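Local atomic coordinates of UL37 (Suid herpesvirus 1, PDB entry 4K70), a protein that serves as an inner tegument protein of the herpesvirus particle and probably helps control viral trafficking inside the host cell, its N-terminal half being the part in this structure. Residues A[33-39]-A[79-83]; A[42-46]-A[93-98]. One frame throughout, in Å; residues are numbered along the deposited sequence.

Contact 1: A[33-39]-A[79-83]. With CA (calcium ion), chain E.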
ATOM      1  N   ALA A  33      -0.759 -21.370  19.645  1.00 46.27           N
ATOM      2  CA  ALA A  33      -1.817 -20.423  19.988  1.00 45.18           C
ATOM      3  C   ALA A  33      -2.093 -19.400  18.885  1.00 46.57           C
ATOM      4  O   ALA A  33      -1.258 -19.155  18.013  1.00 46.70           O
ATOM      5  CB  ALA A  33      -1.499 -19.721  21.300  1.00 45.44           C
ATOM      6  N   ALA A  34      -3.280 -18.806  18.931  1.00 49.78           N
ATOM      7  CA  ALA A  34      -3.694 -17.859  17.907  1.00 51.20           C
ATOM      8  C   ALA A  34      -3.952 -16.483  18.508  1.00 48.15           C
ATOM      9  O   ALA A  34      -4.204 -15.515  17.789  1.00 49.59           O
ATOM     10  CB  ALA A  34      -4.933 -18.367  17.199  1.00 49.46           C
ATOM     11  N   GLY A  35      -3.881 -16.401  19.831  1.00 43.27           N
ATOM     12  CA  GLY A  35      -4.192 -15.168  20.533  1.00 48.74           C
ATOM     13  C   GLY A  35      -3.222 -14.022  20.297  1.00 49.57           C
ATOM     14  O   GLY A  35      -2.032 -14.105  20.654  1.00 46.61           O
ATOM     15  N   ARG A  36      -3.732 -12.942  19.710  1.00 38.60           N
ATOM     16  CA  ARG A  36      -2.937 -11.736  19.501  1.00 36.99           C
ATOM     17  C   ARG A  36      -2.739 -10.944  20.792  1.00 39.60           C
ATOM     18  O   ARG A  36      -3.562 -10.995  21.695  1.00 40.07           O
ATOM     19  CB  ARG A  36      -3.553 -10.851  18.417  1.00 37.49           C
ATOM     20  CG  ARG A  36      -3.348 -11.391  17.007  1.00 45.03           C
ATOM     21  CD  ARG A  36      -2.572 -10.395  16.159  1.00 39.17           C
ATOM     22  NE  ARG A  36      -3.451  -9.709  15.234  1.00 44.31           N
ATOM     23  CZ  ARG A  36      -3.143  -8.591  14.585  1.00 44.09           C
ATOM     24  NH1 ARG A  36      -1.965  -8.012  14.768  1.00 30.96           N
ATOM     25  NH2 ARG A  36      -4.028  -8.047  13.763  1.00 39.48           N
ATOM     26  N   GLU A  37      -1.637 -10.205  20.849  1.00 36.62           N
ATOM     27  CA  GLU A  37      -1.234  -9.482  22.040  1.00 37.11           C
ATOM     28  C   GLU A  37      -0.829  -8.067  21.659  1.00 32.32           C
ATOM     29  O   GLU A  37      -0.567  -7.781  20.493  1.00 30.76           O
ATOM     30  CB  GLU A  37      -0.052 -10.191  22.703  1.00 38.16           C
ATOM     31  CG  GLU A  37      -0.254 -10.434  24.195  1.00 46.83           C
ATOM     32  CD  GLU A  37      -0.536 -11.893  24.518  1.00 50.05           C
ATOM     33  OE1 GLU A  37      -0.217 -12.757  23.668  1.00 49.26           O
ATOM     34  OE2 GLU A  37      -1.071 -12.175  25.622  1.00 50.01           O
ATOM     35  N   THR A  38      -0.790  -7.175  22.638  1.00 28.11           N
ATOM     36  CA  THR A  38      -0.403  -5.804  22.372  1.00 24.06           C
ATOM     37  C   THR A  38       0.908  -5.506  23.087  1.00 25.24           C
ATOM     38  O   THR A  38       1.299  -6.224  24.006  1.00 28.72           O
ATOM     39  CB  THR A  38      -1.499  -4.797  22.800  1.00 30.13           C
ATOM     40  OG1 THR A  38      -1.612  -4.772  24.229  1.00 23.03           O
ATOM     41  CG2 THR A  38      -2.859  -5.152  22.174  1.00 28.49           C
ATOM     42  N   PRO A  39       1.607  -4.459  22.648  1.00 23.60           N
ATOM     43  CA  PRO A  39       2.894  -4.095  23.244  1.00 23.49           C
ATOM     44  C   PRO A  39       2.807  -3.886  24.761  1.00 26.84           C
ATOM     45  O   PRO A  39       3.663  -4.393  25.497  1.00 24.90           O
ATOM     46  CB  PRO A  39       3.260  -2.798  22.513  1.00 25.12           C
ATOM     47  CG  PRO A  39       2.605  -2.947  21.157  1.00 26.14           C
ATOM     48  CD  PRO A  39       1.323  -3.710  21.414  1.00 24.84           C
ATOM     49  N   ARG A  79       2.817 -12.481  17.200  1.00 30.32           N
ATOM     50  CA  ARG A  79       1.384 -12.226  17.083  1.00 27.31           C
ATOM     51  C   ARG A  79       1.028 -10.870  17.668  1.00 30.43           C
ATOM     52  O   ARG A  79      -0.059 -10.679  18.198  1.00 35.00           O
ATOM     53  CB  ARG A  79       0.575 -13.342  17.746  1.00 36.74           C
ATOM     54  CG  ARG A  79       0.585 -14.666  16.983  1.00 34.40           C
ATOM     55  CD  ARG A  79       0.273 -15.856  17.899  1.00 43.03           C
ATOM     56  NE  ARG A  79       1.358 -16.119  18.845  1.00 43.28           N
ATOM     57  CZ  ARG A  79       1.996 -17.283  18.965  1.00 47.90           C
ATOM     58  NH1 ARG A  79       1.653 -18.320  18.210  1.00 49.17           N
ATOM     59  NH2 ARG A  79       2.980 -17.413  19.852  1.00 45.31           N
ATOM     60  N   LEU A  80       1.942  -9.918  17.541  1.00 28.69           N
ATOM     61  CA  LEU A  80       1.780  -8.610  18.164  1.00 28.14           C
ATOM     62  C   LEU A  80       0.805  -7.697  17.399  1.00 31.37           C
ATOM     63  O   LEU A  80       0.890  -7.558  16.181  1.00 30.08           O
ATOM     64  CB  LEU A  80       3.151  -7.944  18.300  1.00 28.90           C
ATOM     65  CG  LEU A  80       3.275  -6.754  19.241  1.00 33.19           C
ATOM     66  CD1 LEU A  80       2.988  -7.204  20.661  1.00 29.74           C
ATOM     67  CD2 LEU A  80       4.661  -6.142  19.125  1.00 30.59           C
ATOM     68  N   ARG A  81      -0.130  -7.084  18.117  1.00 29.99           N
ATOM     69  CA  ARG A  81      -0.999  -6.069  17.529  1.00 29.35           C
ATOM     70  C   ARG A  81      -0.601  -4.686  18.039  1.00 28.91           C
ATOM     71  O   ARG A  81      -0.875  -4.331  19.190  1.00 28.16           O
ATOM     72  CB  ARG A  81      -2.476  -6.335  17.837  1.00 32.58           C
ATOM     73  CG  ARG A  81      -3.411  -5.405  17.046  1.00 38.85           C
ATOM     74  CD  ARG A  81      -4.769  -5.213  17.691  1.00 41.31           C
ATOM     75  NE  ARG A  81      -5.621  -6.387  17.567  1.00 45.75           N
ATOM     76  CZ  ARG A  81      -6.254  -6.741  16.452  1.00 46.55           C
ATOM     77  NH1 ARG A  81      -6.113  -6.028  15.334  1.00 42.16           N
ATOM     78  NH2 ARG A  81      -7.014  -7.829  16.452  1.00 46.75           N
ATOM     79  N   HIS A  82       0.060  -3.917  17.182  1.00 23.85           N
ATOM     80  CA  HIS A  82       0.579  -2.614  17.558  1.00 23.08           C
ATOM     81  C   HIS A  82      -0.182  -1.528  16.819  1.00 25.82           C
ATOM     82  O   HIS A  82      -0.428  -1.644  15.623  1.00 24.46           O
ATOM     83  CB  HIS A  82       2.073  -2.513  17.215  1.00 21.36           C
ATOM     84  CG  HIS A  82       2.637  -1.139  17.404  1.00 22.56           C
ATOM     85  ND1 HIS A  82       2.500  -0.434  18.585  1.00 23.80           N
ATOM     86  CD2 HIS A  82       3.333  -0.337  16.569  1.00 19.75           C
ATOM     87  CE1 HIS A  82       3.089   0.741  18.464  1.00 25.58           C
ATOM     88  NE2 HIS A  82       3.602   0.826  17.245  1.00 25.01           N
ATOM     89  N   ASP A  83      -0.560  -0.471  17.529  1.00 24.58           N
ATOM     90  CA  ASP A  83      -1.280   0.636  16.913  1.00 22.37           C
ATOM     91  C   ASP A  83      -0.274   1.591  16.291  1.00 23.43           C
ATOM     92  O   ASP A  83       0.350   2.372  16.997  1.00 19.85           O
ATOM     93  CB  ASP A  83      -2.110   1.372  17.970  1.00 24.86           C
ATOM     94  CG  ASP A  83      -3.005   2.439  17.373  1.00 26.24           C
ATOM     95  OD1 ASP A  83      -2.924   2.693  16.143  1.00 25.49           O
ATOM     96  OD2 ASP A  83      -3.791   3.022  18.138  1.00 23.30           O
TER
HETATM   97 CA    CA E1003      -5.060   4.055  16.189  1.00 27.41          CA
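Arg36 sends its CG back beside its own backbone N (chi1 -74°) and bends again at the next two bonds, while Arg81 carries its CG opposite its backbone N (chi1 -171°) and folds over farther out; the two chains therefore cross roughly at right angles, with the guanidinium planes 37° apart. Arg81 CB and CG lie against one face of the Arg36 guanidinium, and Arg36 NH2 comes within 3.3 Å of Arg81 NH1, two donors with no hydrogen bond between them. Leu80 O lies at the edge of the Arg36 guanidinium, in its plane, and takes a weak hydrogen bond from Arg36 NH1 at 3.2 Å. Asp175 and Asp179 lie at long ion-pair distance from Arg36 and probably ease this meeting of like charges.

Next to the arginine pair, the backbones run side by side in the same direction and form a single parallel beta bridge centred on Glu37 and Leu80. Glu37 N donates to Arg79 O at 3.1 Å, and Arg81 N donates to Glu37 O, the modelled 2.5 Å between Arg81 N and Glu37 O being doubtfully short. A long, flexible side chain lets Arg79 turn back along Ala33-Gly35, where Arg79 NH1 reaches Ala33 O at 3.0 Å in a weak hydrogen bond. Proline suits the first position of a helix, where no N-H is needed; Pro39 CD packs 3.9 Å from Leu80 CD1, and Pro39 CG comes 3.6 Å from His82 ND1. At the far end, Asp83 grips a calcium ion with both OD1 and OD2, and Asp85 binds the same ion.

The bridged loops sit at a helical junction: Glu37 accepts hydrogen bonds from Met5 N and Glu6 N at the start of helix 4-12, Arg79 packs on helix 464-481, and Pro39, Leu80 and His82 rest on Leu91 of helix 89-98.

Contact 2: A[42-46]-A[93-98]. With NA (sodium ion), chain Q.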
ATOM      1  N   VAL A  42       2.184  -7.434  26.375  1.00 26.89           N
ATOM      2  CA  VAL A  42       3.412  -8.216  26.469  1.00 28.39           C
ATOM      3  C   VAL A  42       4.353  -7.619  27.490  1.00 26.49           C
ATOM      4  O   VAL A  42       4.949  -8.336  28.279  1.00 29.30           O
ATOM      5  CB  VAL A  42       4.129  -8.322  25.116  1.00 25.95           C
ATOM      6  CG1 VAL A  42       5.520  -8.961  25.298  1.00 29.84           C
ATOM      7  CG2 VAL A  42       3.271  -9.106  24.140  1.00 25.17           C
ATOM      8  N   ARG A  43       4.493  -6.301  27.450  1.00 27.48           N
ATOM      9  CA  ARG A  43       5.341  -5.568  28.377  1.00 28.90           C
ATOM     10  C   ARG A  43       4.971  -5.847  29.840  1.00 31.28           C
ATOM     11  O   ARG A  43       5.841  -6.009  30.689  1.00 27.52           O
ATOM     12  CB  ARG A  43       5.234  -4.076  28.074  1.00 29.05           C
ATOM     13  CG  ARG A  43       6.300  -3.228  28.679  1.00 31.73           C
ATOM     14  CD  ARG A  43       6.504  -1.977  27.842  1.00 31.73           C
ATOM     15  NE  ARG A  43       5.245  -1.277  27.591  1.00 32.56           N
ATOM     16  CZ  ARG A  43       4.638  -0.491  28.478  1.00 35.31           C
ATOM     17  NH1 ARG A  43       5.171  -0.307  29.679  1.00 38.37           N
ATOM     18  NH2 ARG A  43       3.500   0.105  28.165  1.00 33.40           N
ATOM     19  N   GLY A  44       3.678  -5.927  30.129  1.00 30.60           N
ATOM     20  CA  GLY A  44       3.233  -6.236  31.477  1.00 33.93           C
ATOM     21  C   GLY A  44       3.515  -7.666  31.913  1.00 31.57           C
ATOM     22  O   GLY A  44       3.682  -7.930  33.099  1.00 29.98           O
ATOM     23  N   LEU A  45       3.588  -8.587  30.956  1.00 30.54           N
ATOM     24  CA  LEU A  45       3.731 -10.006  31.272  1.00 30.54           C
ATOM     25  C   LEU A  45       5.121 -10.585  31.019  1.00 30.45           C
ATOM     26  O   LEU A  45       5.362 -11.749  31.328  1.00 31.00           O
ATOM     27  CB  LEU A  45       2.739 -10.830  30.463  1.00 32.71           C
ATOM     28  CG  LEU A  45       1.262 -10.657  30.781  1.00 38.07           C
ATOM     29  CD1 LEU A  45       0.436 -11.452  29.780  1.00 45.92           C
ATOM     30  CD2 LEU A  45       0.978 -11.092  32.203  1.00 39.62           C
ATOM     31  N   TRP A  46       6.026  -9.797  30.450  1.00 28.49           N
ATOM     32  CA  TRP A  46       7.269 -10.364  29.938  1.00 26.64           C
ATOM     33  C   TRP A  46       8.132 -11.052  31.002  1.00 28.54           C
ATOM     34  O   TRP A  46       8.531 -12.209  30.835  1.00 30.38           O
ATOM     35  CB  TRP A  46       8.123  -9.320  29.214  1.00 28.84           C
ATOM     36  CG  TRP A  46       9.472  -9.894  28.904  1.00 26.00           C
ATOM     37  CD1 TRP A  46      10.619  -9.710  29.607  1.00 27.59           C
ATOM     38  CD2 TRP A  46       9.785 -10.802  27.848  1.00 26.22           C
ATOM     39  NE1 TRP A  46      11.641 -10.430  29.045  1.00 23.58           N
ATOM     40  CE2 TRP A  46      11.156 -11.113  27.958  1.00 27.36           C
ATOM     41  CE3 TRP A  46       9.045 -11.379  26.807  1.00 24.79           C
ATOM     42  CZ2 TRP A  46      11.807 -11.970  27.064  1.00 22.77           C
ATOM     43  CZ3 TRP A  46       9.685 -12.229  25.922  1.00 23.24           C
ATOM     44  CH2 TRP A  46      11.057 -12.517  26.057  1.00 26.05           C
ATOM     45  N   GLU A  93       9.743   0.549  23.541  1.00 25.76           N
ATOM     46  CA  GLU A  93       9.585   0.467  24.993  1.00 30.25           C
ATOM     47  C   GLU A  93       9.452  -0.990  25.433  1.00 28.48           C
ATOM     48  O   GLU A  93       9.977  -1.386  26.467  1.00 31.85           O
ATOM     49  CB  GLU A  93       8.388   1.303  25.461  1.00 29.51           C
ATOM     50  CG  GLU A  93       8.415   1.623  26.942  1.00 37.55           C
ATOM     51  CD  GLU A  93       7.206   2.433  27.385  1.00 42.68           C
ATOM     52  OE1 GLU A  93       7.002   2.561  28.613  1.00 40.11           O
ATOM     53  OE2 GLU A  93       6.461   2.932  26.510  1.00 43.16           O
ATOM     54  N   LEU A  94       8.760  -1.788  24.627  1.00 26.30           N
ATOM     55  CA  LEU A  94       8.631  -3.209  24.885  1.00 23.59           C
ATOM     56  C   LEU A  94       9.981  -3.912  24.695  1.00 28.64           C
ATOM     57  O   LEU A  94      10.367  -4.769  25.498  1.00 24.84           O
ATOM     58  CB  LEU A  94       7.585  -3.813  23.951  1.00 25.87           C
ATOM     59  CG  LEU A  94       7.609  -5.331  23.837  1.00 24.61           C
ATOM     60  CD1 LEU A  94       7.314  -5.952  25.182  1.00 24.47           C
ATOM     61  CD2 LEU A  94       6.610  -5.788  22.789  1.00 27.79           C
ATOM     62  N   LEU A  95      10.706  -3.548  23.637  1.00 27.78           N
ATOM     63  CA  LEU A  95      12.047  -4.109  23.417  1.00 29.68           C
ATOM     64  C   LEU A  95      12.989  -3.820  24.582  1.00 28.87           C
ATOM     65  O   LEU A  95      13.789  -4.676  24.959  1.00 30.58           O
ATOM     66  CB  LEU A  95      12.666  -3.569  22.132  1.00 25.10           C
ATOM     67  CG  LEU A  95      11.976  -3.995  20.844  1.00 26.75           C
ATOM     68  CD1 LEU A  95      12.738  -3.417  19.667  1.00 28.47           C
ATOM     69  CD2 LEU A  95      11.883  -5.503  20.775  1.00 21.29           C
ATOM     70  N   GLY A  96      12.904  -2.614  25.133  1.00 28.84           N
ATOM     71  CA  GLY A  96      13.678  -2.264  26.320  1.00 30.67           C
ATOM     72  C   GLY A  96      13.454  -3.199  27.505  1.00 32.01           C
ATOM     73  O   GLY A  96      14.396  -3.573  28.206  1.00 34.36           O
ATOM     74  N   VAL A  97      12.200  -3.569  27.736  1.00 28.66           N
ATOM     75  CA  VAL A  97      11.853  -4.561  28.753  1.00 29.35           C
ATOM     76  C   VAL A  97      12.379  -5.963  28.410  1.00 29.90           C
ATOM     77  O   VAL A  97      12.991  -6.628  29.244  1.00 28.66           O
ATOM     78  CB  VAL A  97      10.323  -4.594  28.980  1.00 32.53           C
ATOM     79  CG1 VAL A  97       9.902  -5.827  29.765  1.00 29.73           C
ATOM     80  CG2 VAL A  97       9.892  -3.328  29.698  1.00 30.26           C
ATOM     81  N   VAL A  98      12.139  -6.411  27.182  1.00 27.01           N
ATOM     82  CA  VAL A  98      12.577  -7.732  26.741  1.00 26.52           C
ATOM     83  C   VAL A  98      14.089  -7.897  26.919  1.00 29.37           C
ATOM     84  O   VAL A  98      14.582  -8.967  27.297  1.00 25.43           O
ATOM     85  CB  VAL A  98      12.182  -7.966  25.258  1.00 25.75           C
ATOM     86  CG1 VAL A  98      12.881  -9.195  24.689  1.00 27.52           C
ATOM     87  CG2 VAL A  98      10.664  -8.079  25.127  1.00 21.01           C
TER
HETATM   88 NA    NA Q1015       5.176   4.229  28.572  1.00 41.21          NA
HETATM   89  O   HOH W   1       3.112   3.507  27.605  1.00 47.14           O
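Trp46 lays its indole flat against Val98, and the interior of the contact is built round this meeting. Val98 CG2 stands 3.9 Å above the ring plane, over its centre, and Val98 CA makes a CH-pi contact 19° off the normal of the five-membered ring. Val98 CG1 meets Trp46 CZ2 at 3.8 Å, so a branched valine sets both methyls against the indole. The ring's one polar atom, NE1, is hydrogen-bonded to Thr103 OG1 beyond the segment. A turn earlier, Val42 CG1 packs 3.5 Å from Leu94 CD1, the same methyl that also touches Arg43 N. Leu77 and Ala73 of helix 63-78 help enclose Leu94 and Val98.

The outer side is held more loosely. Arg43 passes its aliphatic stem across Val97, with Arg43 CG 3.7 Å from Val97 CG2, then bends at chi3 to bring its guanidinium over the carboxylate of Glu93. The two planes stack 21° apart, with Arg43 NH1 at 3.6 Å from Glu93 OE1, and no hydrogen bond joins them. Glu93 also chelates a sodium ion, through OE1 at 2.5 Å and OE2 at 2.8 Å, alongside a water.

With their axes 9.4 Å apart and 9° from parallel, the short helical segments 42-46 and 93-98 are neighbours in an alpha-helical bundle, apolar inside and charged on the partly exposed side.

How the contacts relate
From the N terminus the chain passes through 33-39, enters helix 39-60 with 42-46, continues through helix 63-78 to the loop 79-83, and then reaches 93-98 on helix 89-98. Contact 1 closes a loop of 39 almost wholly helical residues; contact 2 closes one of 46, beginning and ending slightly later, so the two loops cross. Their centres are 13 Å apart and the contacts touch: Val42 packs on Glu37 and Leu80, and Leu94 on Leu80 and the backbone of Pro39. Contact 1 joins the loops at the helix ends, contact 2 the flanks of helices 39-60 and 89-98.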